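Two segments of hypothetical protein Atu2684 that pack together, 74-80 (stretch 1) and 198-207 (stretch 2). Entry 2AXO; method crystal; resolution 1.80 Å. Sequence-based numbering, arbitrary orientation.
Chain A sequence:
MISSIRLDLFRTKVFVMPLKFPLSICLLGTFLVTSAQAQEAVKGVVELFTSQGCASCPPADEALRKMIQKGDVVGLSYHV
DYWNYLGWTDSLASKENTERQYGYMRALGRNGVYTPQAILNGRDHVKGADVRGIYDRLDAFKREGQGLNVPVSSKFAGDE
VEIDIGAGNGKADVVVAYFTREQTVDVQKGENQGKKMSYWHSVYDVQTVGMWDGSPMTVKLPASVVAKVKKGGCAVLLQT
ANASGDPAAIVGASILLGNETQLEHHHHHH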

# COMPACT_ATOMS: atom_id res chain seq x y z
N VAL A 74 -8.64 21.72 -9.90
CA VAL A 74 -7.49 21.79 -9.01
C VAL A 74 -6.90 20.39 -9.16
O VAL A 74 -7.49 19.42 -8.69
CB VAL A 74 -7.92 22.01 -7.54
CG1 VAL A 74 -6.75 21.73 -6.60
CG2 VAL A 74 -8.41 23.45 -7.35
N GLY A 75 -5.77 20.30 -9.85
CA GLY A 75 -5.15 19.01 -10.09
C GLY A 75 -3.90 18.76 -9.28
O GLY A 75 -3.03 19.61 -9.16
N LEU A 76 -3.83 17.55 -8.73
CA LEU A 76 -2.69 17.15 -7.91
C LEU A 76 -2.24 15.75 -8.26
O LEU A 76 -3.05 14.88 -8.54
CB LEU A 76 -3.08 17.18 -6.44
CG LEU A 76 -3.45 18.55 -5.88
CD1 LEU A 76 -4.15 18.37 -4.56
CD2 LEU A 76 -2.19 19.40 -5.72
N SER A 77 -0.93 15.54 -8.22
CA SER A 77 -0.37 14.23 -8.49
C SER A 77 0.36 13.74 -7.25
O SER A 77 1.27 14.40 -6.74
CB SER A 77 0.61 14.31 -9.66
OG SER A 77 1.21 13.05 -9.88
N TYR A 78 -0.05 12.57 -6.75
CA TYR A 78 0.58 11.97 -5.57
C TYR A 78 1.33 10.71 -5.97
O TYR A 78 0.71 9.68 -6.24
CB TYR A 78 -0.46 11.57 -4.52
CG TYR A 78 -1.24 12.71 -3.91
CD1 TYR A 78 -2.37 13.22 -4.54
CD2 TYR A 78 -0.86 13.26 -2.68
CE1 TYR A 78 -3.11 14.26 -3.97
CE2 TYR A 78 -1.59 14.30 -2.10
CZ TYR A 78 -2.71 14.79 -2.75
OH TYR A 78 -3.43 15.81 -2.19
N HIS A 79 2.65 10.77 -6.01
CA HIS A 79 3.44 9.60 -6.37
C HIS A 79 3.48 8.63 -5.19
O HIS A 79 3.93 8.99 -4.10
CB HIS A 79 4.86 10.01 -6.77
CG HIS A 79 4.94 10.66 -8.11
ND1 HIS A 79 4.39 11.90 -8.37
CD2 HIS A 79 5.50 10.25 -9.27
CE1 HIS A 79 4.62 12.23 -9.63
NE2 HIS A 79 5.28 11.24 -10.20
N VAL A 80 3.01 7.41 -5.42
CA VAL A 80 2.99 6.37 -4.38
C VAL A 80 4.33 5.65 -4.31
O VAL A 80 5.09 5.63 -5.28
CB VAL A 80 1.86 5.35 -4.64
CG1 VAL A 80 0.51 6.06 -4.54
CG2 VAL A 80 2.03 4.71 -6.02
N SER A 198 8.38 14.00 -17.72
CA SER A 198 7.94 15.14 -16.94
C SER A 198 6.64 14.87 -16.19
O SER A 198 5.71 14.29 -16.73
CB SER A 198 7.75 16.35 -17.86
OG SER A 198 7.11 17.41 -17.17
N TYR A 199 6.61 15.29 -14.93
CA TYR A 199 5.44 15.13 -14.07
C TYR A 199 5.03 16.51 -13.58
O TYR A 199 5.88 17.36 -13.34
CB TYR A 199 5.77 14.22 -12.89
CG TYR A 199 5.95 12.78 -13.29
CD1 TYR A 199 4.85 11.95 -13.50
CD2 TYR A 199 7.22 12.25 -13.49
CE1 TYR A 199 5.01 10.63 -13.90
CE2 TYR A 199 7.39 10.92 -13.89
CZ TYR A 199 6.29 10.12 -14.09
OH TYR A 199 6.46 8.82 -14.47
N TRP A 200 3.72 16.72 -13.43
CA TRP A 200 3.20 18.01 -12.99
C TRP A 200 2.43 17.94 -11.69
O TRP A 200 1.74 16.96 -11.42
CB TRP A 200 2.31 18.61 -14.08
CG TRP A 200 3.05 18.98 -15.33
CD1 TRP A 200 3.54 18.12 -16.28
CD2 TRP A 200 3.46 20.29 -15.72
NE1 TRP A 200 4.23 18.83 -17.24
CE2 TRP A 200 4.19 20.16 -16.92
CE3 TRP A 200 3.27 21.57 -15.18
CZ2 TRP A 200 4.75 21.26 -17.58
CZ3 TRP A 200 3.82 22.66 -15.83
CH2 TRP A 200 4.55 22.50 -17.03
N HIS A 201 2.56 18.99 -10.89
CA HIS A 201 1.89 19.12 -9.60
C HIS A 201 2.11 17.93 -8.66
O HIS A 201 1.20 17.47 -7.98
CB HIS A 201 0.39 19.38 -9.82
CG HIS A 201 0.09 20.74 -10.39
ND1 HIS A 201 -1.14 21.34 -10.29
CD2 HIS A 201 0.89 21.62 -11.03
CE1 HIS A 201 -1.09 22.54 -10.84
NE2 HIS A 201 0.13 22.74 -11.30
N SER A 202 3.36 17.45 -8.64
CA SER A 202 3.77 16.33 -7.80
C SER A 202 3.85 16.79 -6.34
O SER A 202 4.72 17.58 -5.97
CB SER A 202 5.13 15.80 -8.25
OG SER A 202 5.06 15.25 -9.56
N VAL A 203 2.93 16.29 -5.53
CA VAL A 203 2.86 16.64 -4.11
C VAL A 203 3.99 16.02 -3.30
O VAL A 203 4.24 14.82 -3.37
CB VAL A 203 1.50 16.20 -3.53
CG1 VAL A 203 1.43 16.52 -2.04
CG2 VAL A 203 0.37 16.90 -4.28
N TYR A 204 4.68 16.85 -2.52
CA TYR A 204 5.78 16.35 -1.69
C TYR A 204 5.54 16.55 -0.20
O TYR A 204 6.33 16.10 0.63
CB TYR A 204 7.10 17.01 -2.08
CG TYR A 204 7.14 18.51 -1.89
CD1 TYR A 204 6.81 19.37 -2.93
CD2 TYR A 204 7.53 19.06 -0.67
CE1 TYR A 204 6.87 20.75 -2.77
CE2 TYR A 204 7.59 20.44 -0.50
CZ TYR A 204 7.27 21.28 -1.55
OH TYR A 204 7.36 22.64 -1.39
N ASP A 205 4.45 17.24 0.15
CA ASP A 205 4.11 17.45 1.55
C ASP A 205 2.67 17.91 1.67
O ASP A 205 2.19 18.71 0.87
CB ASP A 205 5.04 18.47 2.21
CG ASP A 205 4.82 18.57 3.71
OD1 ASP A 205 4.67 17.51 4.35
OD2 ASP A 205 4.79 19.70 4.25
N VAL A 206 1.98 17.38 2.67
CA VAL A 206 0.58 17.72 2.93
C VAL A 206 0.45 18.02 4.42
O VAL A 206 0.95 17.27 5.25
CB VAL A 206 -0.35 16.52 2.60
CG1 VAL A 206 -1.80 16.90 2.88
CG2 VAL A 206 -0.18 16.10 1.14
N GLN A 207 -0.21 19.13 4.76
CA GLN A 207 -0.38 19.48 6.16
C GLN A 207 -1.69 20.22 6.41
O GLN A 207 -2.20 20.94 5.55
CB GLN A 207 0.79 20.34 6.65
CG GLN A 207 0.98 21.63 5.88
CD GLN A 207 2.18 22.42 6.36
OE1 GLN A 207 3.26 21.87 6.56
NE2 GLN A 207 2.01 23.73 6.51
O HOH W 1 4.36 13.14 -5.59

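The strand 74-79 and the strand through 202-207 meet briefly and then diverge. Their N-to-C directions differ by 66°, and their axes approach to 4.7 Å, and pairing is confined to one place: a single bridge between Ser77 and Ser202, whose CA atoms lie 4.7 Å apart. Two backbone hydrogen bonds hold it. Ser77 N donates to His201 O at 2.9 Å, and Val203 N donates to Ser77 O at 2.8 Å with a nearly straight N-H...O angle of 171°. Ser77 thus spends both its amide and its carbonyl on the other stretch, while Ser202 sits between the two residues that answer it. The same carbonyl also receives a CA-H...O contact, Ser202 CA to Ser77 O at 3.3 Å.

Just before the bridge the second stretch turns a corner at His201, whose phi/psi of 53/42 lies in the left-handed region. At this corner the side chain adds a third hydrogen bond: His201 ND1 donates to Gly75 O at 2.8 Å, with the acceptor near the plane of the imidazole, where the N-H points. His201 NE2 is satisfied elsewhere in the structure. His201 therefore serves the first strand twice, by backbone carbonyl and by ring.

Beyond the bridge, where the strands splay, a water takes over. It accepts from His79 N at 3.0 Å and donates to Val203 O at 2.8 Å, joining backbone groups too far apart to pair directly.

Val203 points toward the first stretch and has the largest covered area of any residue here. Its CG2 lies 4.0 Å from the centroid of the Tyr78 ring and 15° off the ring normal, a CH-pi contact over the face, and also meets Leu76 CD2 at 3.9 Å. Leu76 and Tyr78, two apart on their strand, thus share one valine. The Tyr78 ring reaches farther, its CE2 lying 4.0 Å from Val206 CG2, which sits near the ring plane at the edge.

His79 makes a different kind of contact. Its edge is directed at the face of Tyr199, with centroids 4.7 Å apart, planes at 81° and His79 NE2 3.4 Å from Tyr199 CD1. His79 CE1 also comes within 3.1 Å of Ser202 OG. The small side chain of Ser77 packs close to backbone, its CB 3.4 Å from Trp200 O. The rule to read here is economical: one bridge with two backbone hydrogen bonds, a histidine side-chain bond beside it, and aromatic and aliphatic contacts around it.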